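Local coordinates for glycoside hydrolase family protein (Novosphingobium sp. PP1Y, PDB 6Q2F) that acts as an alpha-L-rhamnosidase, a glycoside hydrolase that probably releases L-rhamnose from rhamnose-bearing glycosides, at residues A[57-62]-A[680-685]; A[93-98]-A[690-695]; A[379-384]-A[395-400]; A[533-538]-A[548-553]. All coordinates share one frame; numbering follows the deposited sequence.

Contact 1 (A[57-62]-A[680-685])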
loop_
_atom_site.group_PDB
_atom_site.type_symbol
_atom_site.label_atom_id
_atom_site.label_comp_id
_atom_site.label_asym_id
_atom_site.label_seq_id
_atom_site.Cartn_x
_atom_site.Cartn_y
_atom_site.Cartn_z
ATOM N N VAL A 57 8.063 -13.477 8.323
ATOM C CA VAL A 57 8.370 -13.581 6.899
ATOM C C VAL A 57 7.149 -14.105 6.152
ATOM O O VAL A 57 6.329 -14.851 6.687
ATOM C CB VAL A 57 9.590 -14.491 6.616
ATOM C CG1 VAL A 57 10.813 -13.993 7.395
ATOM C CG2 VAL A 57 9.259 -15.930 6.940
ATOM N N TRP A 58 7.027 -13.697 4.902
ATOM C CA TRP A 58 6.147 -14.389 3.990
ATOM C C TRP A 58 6.842 -15.667 3.525
ATOM O O TRP A 58 8.071 -15.722 3.385
ATOM C CB TRP A 58 5.781 -13.491 2.804
ATOM C CG TRP A 58 4.664 -12.541 3.151
ATOM C CD1 TRP A 58 4.118 -12.347 4.387
ATOM C CD2 TRP A 58 3.931 -11.699 2.252
ATOM N NE1 TRP A 58 3.103 -11.425 4.315
ATOM C CE2 TRP A 58 2.963 -11.019 3.018
ATOM C CE3 TRP A 58 3.983 -11.473 0.873
ATOM C CZ2 TRP A 58 2.076 -10.102 2.458
ATOM C CZ3 TRP A 58 3.097 -10.563 0.314
ATOM C CH2 TRP A 58 2.151 -9.898 1.103
ATOM N N TRP A 59 6.045 -16.711 3.307
ATOM C CA TRP A 59 6.576 -18.072 3.128
ATOM C C TRP A 59 5.786 -18.753 2.009
ATOM O O TRP A 59 4.859 -19.528 2.250
ATOM C CB TRP A 59 6.491 -18.828 4.448
ATOM C CG TRP A 59 7.091 -20.191 4.487
ATOM C CD1 TRP A 59 8.378 -20.558 4.146
ATOM C CD2 TRP A 59 6.468 -21.359 5.016
ATOM N NE1 TRP A 59 8.560 -21.903 4.397
ATOM C CE2 TRP A 59 7.402 -22.413 4.930
ATOM C CE3 TRP A 59 5.200 -21.623 5.534
ATOM C CZ2 TRP A 59 7.104 -23.704 5.345
ATOM C CZ3 TRP A 59 4.897 -22.911 5.929
ATOM C CH2 TRP A 59 5.849 -23.934 5.842
ATOM N N HIS A 60 6.161 -18.449 0.773
ATOM C CA HIS A 60 5.415 -18.917 -0.386
ATOM C C HIS A 60 5.747 -20.369 -0.698
ATOM O O HIS A 60 6.916 -20.745 -0.763
ATOM C CB HIS A 60 5.722 -18.052 -1.606
ATOM C CG HIS A 60 5.177 -16.660 -1.520
ATOM N ND1 HIS A 60 5.843 -15.638 -0.878
ATOM C CD2 HIS A 60 4.040 -16.118 -2.019
ATOM C CE1 HIS A 60 5.130 -14.528 -0.973
ATOM N NE2 HIS A 60 4.033 -14.793 -1.660
ATOM N N TRP A 61 4.715 -21.179 -0.893
ATOM C CA TRP A 61 4.856 -22.525 -1.433
ATOM C C TRP A 61 4.728 -22.429 -2.950
ATOM O O TRP A 61 3.647 -22.147 -3.464
ATOM C CB TRP A 61 3.787 -23.453 -0.854
ATOM C CG TRP A 61 4.006 -23.853 0.571
ATOM C CD1 TRP A 61 4.971 -23.407 1.410
ATOM C CD2 TRP A 61 3.221 -24.792 1.316
ATOM N NE1 TRP A 61 4.846 -24.005 2.642
ATOM C CE2 TRP A 61 3.774 -24.866 2.602
ATOM C CE3 TRP A 61 2.085 -25.565 1.018
ATOM C CZ2 TRP A 61 3.256 -25.709 3.592
ATOM C CZ3 TRP A 61 1.589 -26.399 1.985
ATOM C CH2 TRP A 61 2.171 -26.462 3.266
HETATM N N MSE A 62 5.831 -22.648 -3.662
HETATM C CA MSE A 62 5.884 -22.362 -5.088
HETATM C C MSE A 62 5.372 -23.532 -5.950
HETATM O O MSE A 62 6.101 -24.489 -6.181
HETATM C CB MSE A 62 7.318 -22.005 -5.510
HETATM C CG MSE A 62 7.904 -20.720 -4.908
HETATM SE SE MSE A 62 6.684 -19.208 -4.954
HETATM C CE MSE A 62 6.509 -19.209 -6.899
ATOM N N SER A 680 10.453 -15.426 2.093
ATOM C CA SER A 680 11.155 -16.578 2.448
ATOM C C SER A 680 10.427 -17.719 1.762
ATOM O O SER A 680 9.616 -18.368 2.343
ATOM C CB SER A 680 11.146 -16.743 3.943
ATOM O OG SER A 680 12.039 -17.697 4.351
ATOM N N VAL A 681 10.727 -17.935 0.500
ATOM C CA VAL A 681 10.145 -19.034 -0.250
ATOM C C VAL A 681 10.490 -20.359 0.429
ATOM O O VAL A 681 11.599 -20.556 0.937
ATOM C CB VAL A 681 10.652 -18.966 -1.702
ATOM C CG1 VAL A 681 10.576 -20.320 -2.371
ATOM C CG2 VAL A 681 9.842 -17.950 -2.495
ATOM N N HIS A 682 9.523 -21.268 0.453
ATOM C CA HIS A 682 9.728 -22.585 1.043
ATOM C C HIS A 682 10.743 -23.390 0.243
ATOM O O HIS A 682 10.650 -23.468 -0.990
ATOM C CB HIS A 682 8.398 -23.341 1.097
ATOM C CG HIS A 682 8.545 -24.820 1.256
ATOM N ND1 HIS A 682 9.247 -25.390 2.295
ATOM C CD2 HIS A 682 8.051 -25.849 0.523
ATOM C CE1 HIS A 682 9.192 -26.705 2.190
ATOM N NE2 HIS A 682 8.467 -27.007 1.128
ATOM N N VAL A 683 11.697 -23.995 0.950
ATOM C CA VAL A 683 12.762 -24.791 0.345
ATOM C C VAL A 683 12.409 -26.267 0.483
ATOM O O VAL A 683 12.530 -26.836 1.577
ATOM C CB VAL A 683 14.119 -24.484 0.992
ATOM C CG1 VAL A 683 15.212 -25.402 0.425
ATOM C CG2 VAL A 683 14.460 -23.023 0.803
ATOM N N PRO A 684 11.925 -26.916 -0.575
ATOM C CA PRO A 684 11.468 -28.311 -0.432
ATOM C C PRO A 684 12.580 -29.343 -0.475
ATOM O O PRO A 684 12.390 -30.435 0.075
ATOM C CB PRO A 684 10.528 -28.490 -1.625
ATOM C CG PRO A 684 11.196 -27.652 -2.671
ATOM C CD PRO A 684 11.584 -26.377 -1.898
ATOM N N VAL A 685 13.712 -29.047 -1.111
ATOM C CA VAL A 685 14.828 -29.980 -1.238
ATOM C C VAL A 685 16.117 -29.194 -1.037
ATOM O O VAL A 685 16.193 -28.004 -1.354
ATOM C CB VAL A 685 14.830 -30.716 -2.607
ATOM C CG1 VAL A 685 13.545 -31.517 -2.798
ATOM C CG2 VAL A 685 14.966 -29.731 -3.744
HETATM O O HOH W 1 8.119 -23.905 -2.557
#

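Contact 2 (A[93-98]-A[690-695])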
loop_
_atom_site.group_PDB
_atom_site.type_symbol
_atom_site.label_atom_id
_atom_site.label_comp_id
_atom_site.label_asym_id
_atom_site.label_seq_id
_atom_site.Cartn_x
_atom_site.Cartn_y
_atom_site.Cartn_z
ATOM N N LEU A 93 2.164 -20.084 -9.318
ATOM C CA LEU A 93 2.972 -19.452 -10.352
ATOM C C LEU A 93 3.875 -20.508 -10.971
ATOM O O LEU A 93 4.506 -21.288 -10.250
ATOM C CB LEU A 93 3.814 -18.310 -9.781
ATOM C CG LEU A 93 3.054 -17.136 -9.166
ATOM C CD1 LEU A 93 4.008 -16.002 -8.872
ATOM C CD2 LEU A 93 1.968 -16.652 -10.125
ATOM N N GLN A 94 3.930 -20.530 -12.298
ATOM C CA GLN A 94 4.689 -21.545 -13.016
ATOM C C GLN A 94 6.141 -21.607 -12.529
ATOM O O GLN A 94 6.887 -20.631 -12.635
ATOM C CB GLN A 94 4.636 -21.262 -14.514
ATOM C CG GLN A 94 5.377 -22.315 -15.333
ATOM C CD GLN A 94 4.876 -22.407 -16.755
ATOM O OE1 GLN A 94 4.636 -23.503 -17.264
ATOM N NE2 GLN A 94 4.708 -21.257 -17.405
ATOM N N THR A 95 6.524 -22.759 -11.979
ATOM C CA THR A 95 7.822 -22.968 -11.344
ATOM C C THR A 95 8.300 -24.365 -11.712
ATOM O O THR A 95 7.509 -25.316 -11.643
ATOM C CB THR A 95 7.764 -22.853 -9.810
ATOM O OG1 THR A 95 7.171 -21.610 -9.430
ATOM C CG2 THR A 95 9.165 -22.931 -9.229
ATOM N N PRO A 96 9.571 -24.535 -12.083
ATOM C CA PRO A 96 10.051 -25.882 -12.416
ATOM C C PRO A 96 9.856 -26.833 -11.247
ATOM O O PRO A 96 9.922 -26.449 -10.077
ATOM C CB PRO A 96 11.538 -25.674 -12.739
ATOM C CG PRO A 96 11.643 -24.195 -13.084
ATOM C CD PRO A 96 10.634 -23.524 -12.211
ATOM N N GLN A 97 9.558 -28.077 -11.581
ATOM C CA GLN A 97 9.362 -29.110 -10.576
ATOM C C GLN A 97 10.729 -29.615 -10.136
ATOM O O GLN A 97 11.476 -30.183 -10.931
ATOM C CB GLN A 97 8.513 -30.249 -11.130
ATOM C CG GLN A 97 8.106 -31.251 -10.067
ATOM C CD GLN A 97 7.388 -32.447 -10.650
ATOM O OE1 GLN A 97 6.630 -32.322 -11.611
ATOM N NE2 GLN A 97 7.634 -33.624 -10.071
ATOM N N ILE A 98 11.063 -29.384 -8.872
ATOM C CA ILE A 98 12.295 -29.884 -8.283
ATOM C C ILE A 98 12.017 -30.864 -7.170
ATOM O O ILE A 98 12.951 -31.343 -6.522
ATOM C CB ILE A 98 13.179 -28.730 -7.787
ATOM C CG1 ILE A 98 12.484 -28.006 -6.636
ATOM C CG2 ILE A 98 13.395 -27.745 -8.914
ATOM C CD1 ILE A 98 13.437 -27.144 -5.806
ATOM N N PRO A 690 20.936 -21.567 -5.210
ATOM C CA PRO A 690 20.095 -21.153 -4.091
ATOM C C PRO A 690 18.654 -21.636 -4.221
ATOM O O PRO A 690 17.908 -21.539 -3.257
ATOM C CB PRO A 690 20.158 -19.625 -4.150
ATOM C CG PRO A 690 20.399 -19.332 -5.586
ATOM C CD PRO A 690 21.311 -20.429 -6.061
ATOM N N GLY A 691 18.278 -22.164 -5.386
ATOM C CA GLY A 691 16.991 -22.833 -5.500
ATOM C C GLY A 691 15.813 -21.977 -5.940
ATOM O O GLY A 691 15.960 -21.082 -6.775
ATOM N N LEU A 692 14.624 -22.265 -5.410
ATOM C CA LEU A 692 13.411 -21.595 -5.863
ATOM C C LEU A 692 13.350 -20.145 -5.395
ATOM O O LEU A 692 13.923 -19.774 -4.368
ATOM C CB LEU A 692 12.184 -22.314 -5.339
ATOM C CG LEU A 692 11.968 -23.760 -5.738
ATOM C CD1 LEU A 692 10.711 -24.227 -5.022
ATOM C CD2 LEU A 692 11.845 -23.888 -7.218
ATOM N N SER A 693 12.636 -19.339 -6.170
ATOM C CA SER A 693 12.425 -17.932 -5.879
ATOM C C SER A 693 10.990 -17.636 -6.285
ATOM O O SER A 693 10.432 -18.340 -7.127
ATOM C CB SER A 693 13.396 -17.062 -6.675
ATOM O OG SER A 693 13.224 -17.251 -8.069
ATOM N N LEU A 694 10.404 -16.576 -5.765
ATOM C CA LEU A 694 9.052 -16.206 -6.131
ATOM C C LEU A 694 9.130 -15.420 -7.408
ATOM O O LEU A 694 9.133 -14.239 -7.398
ATOM C CB LEU A 694 8.423 -15.355 -5.040
ATOM C CG LEU A 694 7.134 -14.624 -5.377
ATOM C CD1 LEU A 694 6.007 -15.570 -5.664
ATOM C CD2 LEU A 694 6.719 -13.625 -4.329
ATOM N N ALA A 695 9.221 -16.122 -8.511
ATOM C CA ALA A 695 9.349 -15.517 -9.811
ATOM C C ALA A 695 10.554 -14.575 -9.872
ATOM O O ALA A 695 11.603 -14.938 -9.496
ATOM C CB ALA A 695 8.067 -14.852 -10.240
HETATM O O HOH W 2 8.203 -18.703 -9.961
#

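Contact 3 (A[379-384]-A[395-400])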
loop_
_atom_site.group_PDB
_atom_site.type_symbol
_atom_site.label_atom_id
_atom_site.label_comp_id
_atom_site.label_asym_id
_atom_site.label_seq_id
_atom_site.Cartn_x
_atom_site.Cartn_y
_atom_site.Cartn_z
ATOM N N VAL A 379 -24.647 13.245 -17.958
ATOM C CA VAL A 379 -23.734 13.396 -16.835
ATOM C C VAL A 379 -22.309 13.324 -17.358
ATOM O O VAL A 379 -21.892 12.317 -17.945
ATOM C CB VAL A 379 -23.991 12.337 -15.766
ATOM C CG1 VAL A 379 -22.888 12.401 -14.708
ATOM C CG2 VAL A 379 -25.368 12.559 -15.130
ATOM N N ASP A 380 -21.560 14.403 -17.166
ATOM C CA ASP A 380 -20.185 14.437 -17.631
ATOM C C ASP A 380 -19.353 13.402 -16.883
ATOM O O ASP A 380 -19.354 13.363 -15.650
ATOM C CB ASP A 380 -19.609 15.838 -17.440
ATOM C CG ASP A 380 -18.179 15.928 -17.885
ATOM O OD1 ASP A 380 -17.900 15.505 -19.029
ATOM O OD2 ASP A 380 -17.333 16.391 -17.092
ATOM N N ARG A 381 -18.670 12.546 -17.642
ATOM C CA ARG A 381 -17.819 11.488 -17.097
ATOM C C ARG A 381 -18.557 10.628 -16.073
ATOM O O ARG A 381 -18.040 10.319 -14.991
ATOM C CB ARG A 381 -16.526 12.072 -16.524
ATOM C CG ARG A 381 -15.405 12.031 -17.570
ATOM C CD ARG A 381 -14.361 13.050 -17.308
ATOM N NE ARG A 381 -14.907 14.399 -17.300
ATOM C CZ ARG A 381 -14.161 15.466 -17.043
ATOM N NH1 ARG A 381 -12.869 15.298 -16.787
ATOM N NH2 ARG A 381 -14.690 16.683 -17.039
ATOM N N TYR A 382 -19.769 10.192 -16.452
ATOM C CA TYR A 382 -20.600 9.437 -15.518
ATOM C C TYR A 382 -20.005 8.067 -15.222
ATOM O O TYR A 382 -20.140 7.561 -14.103
ATOM C CB TYR A 382 -22.035 9.305 -16.051
ATOM C CG TYR A 382 -22.298 8.134 -16.981
ATOM C CD1 TYR A 382 -22.637 6.878 -16.477
ATOM C CD2 TYR A 382 -22.209 8.283 -18.359
ATOM C CE1 TYR A 382 -22.865 5.806 -17.319
ATOM C CE2 TYR A 382 -22.446 7.222 -19.209
ATOM C CZ TYR A 382 -22.776 5.984 -18.685
ATOM O OH TYR A 382 -23.008 4.921 -19.537
ATOM N N GLU A 383 -19.354 7.441 -16.213
ATOM C CA GLU A 383 -18.796 6.109 -15.993
ATOM C C GLU A 383 -17.857 6.097 -14.791
ATOM O O GLU A 383 -17.958 5.223 -13.923
ATOM C CB GLU A 383 -18.074 5.611 -17.250
ATOM C CG GLU A 383 -18.992 5.416 -18.469
ATOM C CD GLU A 383 -18.942 6.592 -19.405
ATOM O OE1 GLU A 383 -18.428 7.643 -18.974
ATOM O OE2 GLU A 383 -19.409 6.490 -20.559
ATOM N N THR A 384 -16.938 7.067 -14.709
ATOM C CA THR A 384 -16.029 7.072 -13.565
ATOM C C THR A 384 -16.747 7.523 -12.296
ATOM O O THR A 384 -16.513 6.963 -11.222
ATOM C CB THR A 384 -14.776 7.923 -13.840
ATOM O OG1 THR A 384 -13.927 7.923 -12.679
ATOM C CG2 THR A 384 -15.108 9.341 -14.205
ATOM N N TYR A 395 -12.909 15.488 -7.401
ATOM C CA TYR A 395 -13.213 16.914 -7.426
ATOM C C TYR A 395 -12.607 17.575 -8.650
ATOM O O TYR A 395 -13.067 18.643 -9.058
ATOM C CB TYR A 395 -12.711 17.598 -6.154
ATOM C CG TYR A 395 -13.297 17.028 -4.889
ATOM C CD1 TYR A 395 -14.604 16.558 -4.854
ATOM C CD2 TYR A 395 -12.544 16.940 -3.729
ATOM C CE1 TYR A 395 -15.147 16.026 -3.703
ATOM C CE2 TYR A 395 -13.083 16.410 -2.566
ATOM C CZ TYR A 395 -14.388 15.955 -2.550
ATOM O OH TYR A 395 -14.931 15.425 -1.407
ATOM N N ALA A 396 -11.578 16.956 -9.241
ATOM C CA ALA A 396 -10.920 17.525 -10.412
ATOM C C ALA A 396 -11.766 17.404 -11.677
ATOM O O ALA A 396 -11.463 18.068 -12.671
ATOM C CB ALA A 396 -9.559 16.854 -10.625
ATOM N N LEU A 397 -12.810 16.571 -11.670
ATOM C CA LEU A 397 -13.691 16.415 -12.831
ATOM C C LEU A 397 -14.629 17.618 -12.907
ATOM O O LEU A 397 -15.811 17.556 -12.574
ATOM C CB LEU A 397 -14.479 15.116 -12.750
ATOM C CG LEU A 397 -13.699 13.842 -12.450
ATOM C CD1 LEU A 397 -14.648 12.667 -12.391
ATOM C CD2 LEU A 397 -12.617 13.629 -13.504
ATOM N N VAL A 398 -14.090 18.739 -13.367
ATOM C CA VAL A 398 -14.878 19.968 -13.451
ATOM C C VAL A 398 -15.785 19.889 -14.671
ATOM O O VAL A 398 -15.329 19.630 -15.793
ATOM C CB VAL A 398 -13.967 21.205 -13.505
ATOM C CG1 VAL A 398 -14.795 22.471 -13.345
ATOM C CG2 VAL A 398 -12.892 21.112 -12.425
ATOM N N GLY A 399 -17.072 20.101 -14.452
ATOM C CA GLY A 399 -18.034 20.001 -15.523
ATOM C C GLY A 399 -18.123 21.277 -16.324
ATOM O O GLY A 399 -17.567 22.331 -15.968
ATOM N N PRO A 400 -18.837 21.203 -17.443
ATOM C CA PRO A 400 -19.134 22.422 -18.192
ATOM C C PRO A 400 -20.031 23.320 -17.363
ATOM O O PRO A 400 -20.772 22.867 -16.487
ATOM C CB PRO A 400 -19.855 21.905 -19.440
ATOM C CG PRO A 400 -20.519 20.662 -18.973
ATOM C CD PRO A 400 -19.573 20.041 -17.969
HETATM O O HOH W 3 -17.789 16.918 -14.517
#

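Contact 4 (A[533-538]-A[548-553])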
loop_
_atom_site.group_PDB
_atom_site.type_symbol
_atom_site.label_atom_id
_atom_site.label_comp_id
_atom_site.label_asym_id
_atom_site.label_seq_id
_atom_site.Cartn_x
_atom_site.Cartn_y
_atom_site.Cartn_z
ATOM N N PRO A 533 -30.814 7.194 -12.215
ATOM C CA PRO A 533 -30.524 7.412 -13.643
ATOM C C PRO A 533 -29.193 8.087 -13.897
ATOM O O PRO A 533 -28.612 7.895 -14.972
ATOM C CB PRO A 533 -31.702 8.279 -14.107
ATOM C CG PRO A 533 -32.807 7.902 -13.199
ATOM C CD PRO A 533 -32.150 7.719 -11.865
ATOM N N ALA A 534 -28.684 8.859 -12.933
ATOM C CA ALA A 534 -27.358 9.454 -13.071
ATOM C C ALA A 534 -26.275 8.398 -13.211
ATOM O O ALA A 534 -25.259 8.633 -13.876
ATOM C CB ALA A 534 -27.061 10.354 -11.869
ATOM N N LEU A 535 -26.451 7.246 -12.566
ATOM C CA LEU A 535 -25.479 6.161 -12.684
ATOM C C LEU A 535 -25.390 5.626 -14.104
ATOM O O LEU A 535 -24.414 4.940 -14.438
ATOM C CB LEU A 535 -25.852 5.012 -11.748
ATOM C CG LEU A 535 -25.815 5.301 -10.257
ATOM C CD1 LEU A 535 -26.618 4.264 -9.508
ATOM C CD2 LEU A 535 -24.358 5.295 -9.792
ATOM N N THR A 536 -26.389 5.911 -14.944
ATOM C CA THR A 536 -26.403 5.461 -16.327
ATOM C C THR A 536 -26.167 6.589 -17.320
ATOM O O THR A 536 -26.280 6.360 -18.526
ATOM C CB THR A 536 -27.733 4.779 -16.653
ATOM O OG1 THR A 536 -28.751 5.778 -16.777
ATOM C CG2 THR A 536 -28.123 3.814 -15.551
ATOM N N GLY A 537 -25.854 7.802 -16.854
ATOM C CA GLY A 537 -25.583 8.919 -17.728
ATOM C C GLY A 537 -26.672 9.969 -17.776
ATOM O O GLY A 537 -26.416 11.073 -18.272
ATOM N N THR A 538 -27.876 9.671 -17.289
ATOM C CA THR A 538 -28.988 10.613 -17.400
ATOM C C THR A 538 -28.871 11.669 -16.311
ATOM O O THR A 538 -28.963 11.357 -15.120
ATOM C CB THR A 538 -30.330 9.897 -17.306
ATOM O OG1 THR A 538 -30.513 9.077 -18.461
ATOM C CG2 THR A 538 -31.467 10.928 -17.234
ATOM N N ARG A 548 -23.026 15.371 -6.809
ATOM C CA ARG A 548 -23.032 15.079 -5.380
ATOM C C ARG A 548 -23.711 13.752 -5.093
ATOM O O ARG A 548 -23.264 13.001 -4.219
ATOM C CB ARG A 548 -23.698 16.206 -4.598
ATOM C CG ARG A 548 -22.845 17.455 -4.557
ATOM C CD ARG A 548 -23.579 18.597 -3.905
ATOM N NE ARG A 548 -22.747 19.790 -3.946
ATOM C CZ ARG A 548 -23.038 20.932 -3.337
ATOM N NH1 ARG A 548 -24.156 21.062 -2.622
ATOM N NH2 ARG A 548 -22.197 21.939 -3.445
ATOM N N PHE A 549 -24.771 13.418 -5.835
ATOM C CA PHE A 549 -25.342 12.093 -5.647
ATOM C C PHE A 549 -24.318 11.016 -5.959
ATOM O O PHE A 549 -24.194 10.034 -5.218
ATOM C CB PHE A 549 -26.570 11.865 -6.511
ATOM C CG PHE A 549 -26.879 10.406 -6.675
ATOM C CD1 PHE A 549 -27.335 9.667 -5.598
ATOM C CD2 PHE A 549 -26.651 9.759 -7.877
ATOM C CE1 PHE A 549 -27.606 8.313 -5.725
ATOM C CE2 PHE A 549 -26.914 8.405 -8.006
ATOM C CZ PHE A 549 -27.389 7.682 -6.928
ATOM N N LEU A 550 -23.590 11.169 -7.063
ATOM C CA LEU A 550 -22.615 10.149 -7.428
ATOM C C LEU A 550 -21.514 10.056 -6.379
ATOM O O LEU A 550 -21.118 8.947 -5.994
ATOM C CB LEU A 550 -22.062 10.434 -8.829
ATOM C CG LEU A 550 -23.193 10.385 -9.874
ATOM C CD1 LEU A 550 -22.808 11.025 -11.207
ATOM C CD2 LEU A 550 -23.692 8.954 -10.080
ATOM N N TYR A 551 -21.040 11.203 -5.872
ATOM C CA TYR A 551 -20.142 11.202 -4.717
ATOM C C TYR A 551 -20.721 10.389 -3.563
ATOM O O TYR A 551 -20.033 9.549 -2.968
ATOM C CB TYR A 551 -19.860 12.638 -4.252
ATOM C CG TYR A 551 -19.126 12.714 -2.917
ATOM C CD1 TYR A 551 -19.823 12.742 -1.717
ATOM C CD2 TYR A 551 -17.735 12.731 -2.861
ATOM C CE1 TYR A 551 -19.158 12.789 -0.488
ATOM C CE2 TYR A 551 -17.056 12.791 -1.632
ATOM C CZ TYR A 551 -17.778 12.805 -0.458
ATOM O OH TYR A 551 -17.132 12.863 0.772
ATOM N N ASP A 552 -21.988 10.645 -3.222
ATOM C CA ASP A 552 -22.654 9.906 -2.149
ATOM C C ASP A 552 -22.732 8.419 -2.468
ATOM O O ASP A 552 -22.637 7.571 -1.570
ATOM C CB ASP A 552 -24.070 10.466 -1.921
ATOM C CG ASP A 552 -24.058 11.814 -1.218
ATOM O OD1 ASP A 552 -23.043 12.102 -0.539
ATOM O OD2 ASP A 552 -25.053 12.576 -1.338
ATOM N N TYR A 553 -22.932 8.084 -3.742
ATOM C CA TYR A 553 -22.996 6.680 -4.122
ATOM C C TYR A 553 -21.631 6.027 -3.975
ATOM O O TYR A 553 -21.509 4.959 -3.367
ATOM C CB TYR A 553 -23.530 6.555 -5.549
ATOM C CG TYR A 553 -23.936 5.155 -5.928
ATOM C CD1 TYR A 553 -25.230 4.702 -5.692
ATOM C CD2 TYR A 553 -23.026 4.284 -6.515
ATOM C CE1 TYR A 553 -25.608 3.424 -6.042
ATOM C CE2 TYR A 553 -23.390 2.994 -6.860
ATOM C CZ TYR A 553 -24.691 2.572 -6.623
ATOM O OH TYR A 553 -25.075 1.297 -6.962
#

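Contact 1 (A[57-62]-A[680-685])
At the seam of the eight parallel strands, whose closed pairing fits a (beta/alpha)8 barrel, the chain leaving strand 674-677 runs on beside strand 56-62 outside regular strand pairing. Two backbone bonds hold it, both donated from 680-685 to carbonyls of the strand: Ser680 N to Trp58 O at 2.7 Å, in the carbonyl plane, and His682 N to His60 O at 2.9 Å. The second bond is almost straight (176°), though its donor sits 26° above the carbonyl plane.

The tight part is aromatic. Trp59 has CG anti to its backbone N, which swings the indole alongside His682 and brings Ser680 O to the ring edge, 3.1 Å from Trp59 CD1. Trp61 crosses His682 obliquely, its CD1 3.4 Å from His682 CB, while Trp61 NE1 lies over the rim of one Trp59 face. Farther along, direct backbone bonding gives out: a water accepts from Met62 N at 2.8 Å and donates to His682 O at 3.0 Å. Met62, a selenomethionine in the crystal, adds plain apolar packing, its CG 3.7 Å from Val681 CG1.

Asp74 OD2 gathers Trp59 NE1, His682 ND1 and Val683 N, and Thr67 N bonds to His682 NE2; this pattern implies that the imidazole is probably neutral, with its proton on ND1, facing a carboxylate likely to be ionised.

Contact 2 (A[93-98]-A[690-695])
No aromatic ring belongs to 93-98 or 690-695; the flat group beside both is the indole of Trp1115, touched by the side chains of Pro96, Ile98 and Leu692. The contact joins two loops of the barrel domain, one after barrel strand 85-91, the other following the short strand 690-691, farther along the chain from barrel strand 674-677, and the latter makes an inverse gamma turn centred on Leu694.

Apolar tips carry the meeting. Leu692, with CG anti to its carbonyl carbon, reaches tip to tip toward Ile98, whose CD1 is 3.7 Å from Leu692 CG. Thr95 CG2 approaches Leu692 CD2 obliquely at 3.5 Å, tighter than ordinary van der Waals contact. Leu93 CD1 crosses Leu694 CD1 at 3.8 Å. The Thr95 hydroxyl donates to Leu93 O at 2.8 Å, from 41° above the carbonyl plane. An alanine here would probably loosen the loop, losing both that bond and the methyl against Leu692. Water 2 donates to Thr95 OG1 at 3.1 Å and accepts a weak bond from Ala695 N.

Contact 3 (A[379-384]-A[395-400])
The backbone turns sharply on both sides: Arg381 takes left-handed helical angles (phi 52°, psi 48°) at the N-cap of helix 382-385, and Leu397 is the centre of an inverse gamma turn.

Bent at chi3, the Arg381 chain folds its guanidinium back toward the preceding residue. There NH2 donates to the syn lone pair of Asp380 OD2 at 2.7 Å, with the oxygen close to the guanidinium plane, and NE adds a weak bond to the same atom; together they form a salt bridge that should restrict rotation of the group. Leu397 CB lies 4.3 Å above the centre of one guanidinium face, and Leu397 CD2 is 3.7 Å from Arg381 NH1. Val398 O lies at the guanidinium edge, 3.3 Å from Arg381 NH2. Beyond the arginine, Leu397 CD1 and Thr384 CG2 meet tip to tip at 3.8 Å. In place of Arg381, an alanine here would probably cost Asp380 OD2 its guanidinium partner, though Lys307 remains, and take the flat group off Leu397. The contact follows strand 366-374 of an inserted set of strands ordered like the C-terminal galactose-binding-like domain.

Water 3 donates to Asp380 OD2 at 2.7 Å and to Leu397 O at 2.8 Å, while Asp380 OD1 takes Lys307 NZ and Ser319 N. Two cations beside one carboxylate would tend to keep Asp380 ionised.

Contact 4 (A[533-538]-A[548-553])
Leu535 leads from a loop into a groove lined by three side chains of helix 543-575. From CB, chi1 of -64° sets CG anti to the carbonyl carbon, and that atom comes to the edge of the Phe549 ring, 4.0 Å from Phe549 CE2. The two methyls then divide. CD1 meets the Tyr553 ring at CE1, 3.7 Å away; CD2 makes a CH-pi contact over the same ring, 3.8 Å from the Tyr553 centroid and 15° off its normal. CD2 also touches Leu550 CD2 at 3.7 Å, the two leucines lying antiparallel with their ends overlapping.

Helices 516-524 and 543-575 both belong to the crossover between the parallel barrel strands 497-502 and 579-582, so the contact folds the link between them against the second helix. Beside the leucine, Ala534 CB reaches Phe549 CD2 and Leu550 CD2, each at 4.1 Å. Phe549 and Tyr553, one turn apart, both have CG anti to the backbone N, which sends their rings toward the loop. Tyr553 OH bonds to Asn511 O. On the loop itself Pro533 O accepts three hydrogen bonds, from Thr536 N, Thr538 N and Thr536 OG1, the last at 2.8 Å on a lone pair.

In the fold
From the N terminus, strand 57-62 opens contact 1 and loop 93-98 opens contact 2; residues 680-685 and then 690-695 close them, so the two cross. Contact 1 ties the first barrel strand to the chain after the last, contact 2 the loop after the second strand to the same region. They touch, with Met62 SE 3.8 Å from Leu694 CD1. Within both, contact 3 closes a short loop at 395-400, and contact 4, in series, closes another where 533-538 meets helix 548-553. Those two meet: Val379 N lies 2.8 Å from Gly537 O, a probable hydrogen bond joining the chain after strand 366-374 to the loop before helix 543-575. Contacts 1 and 3 have centres about 47 Å apart.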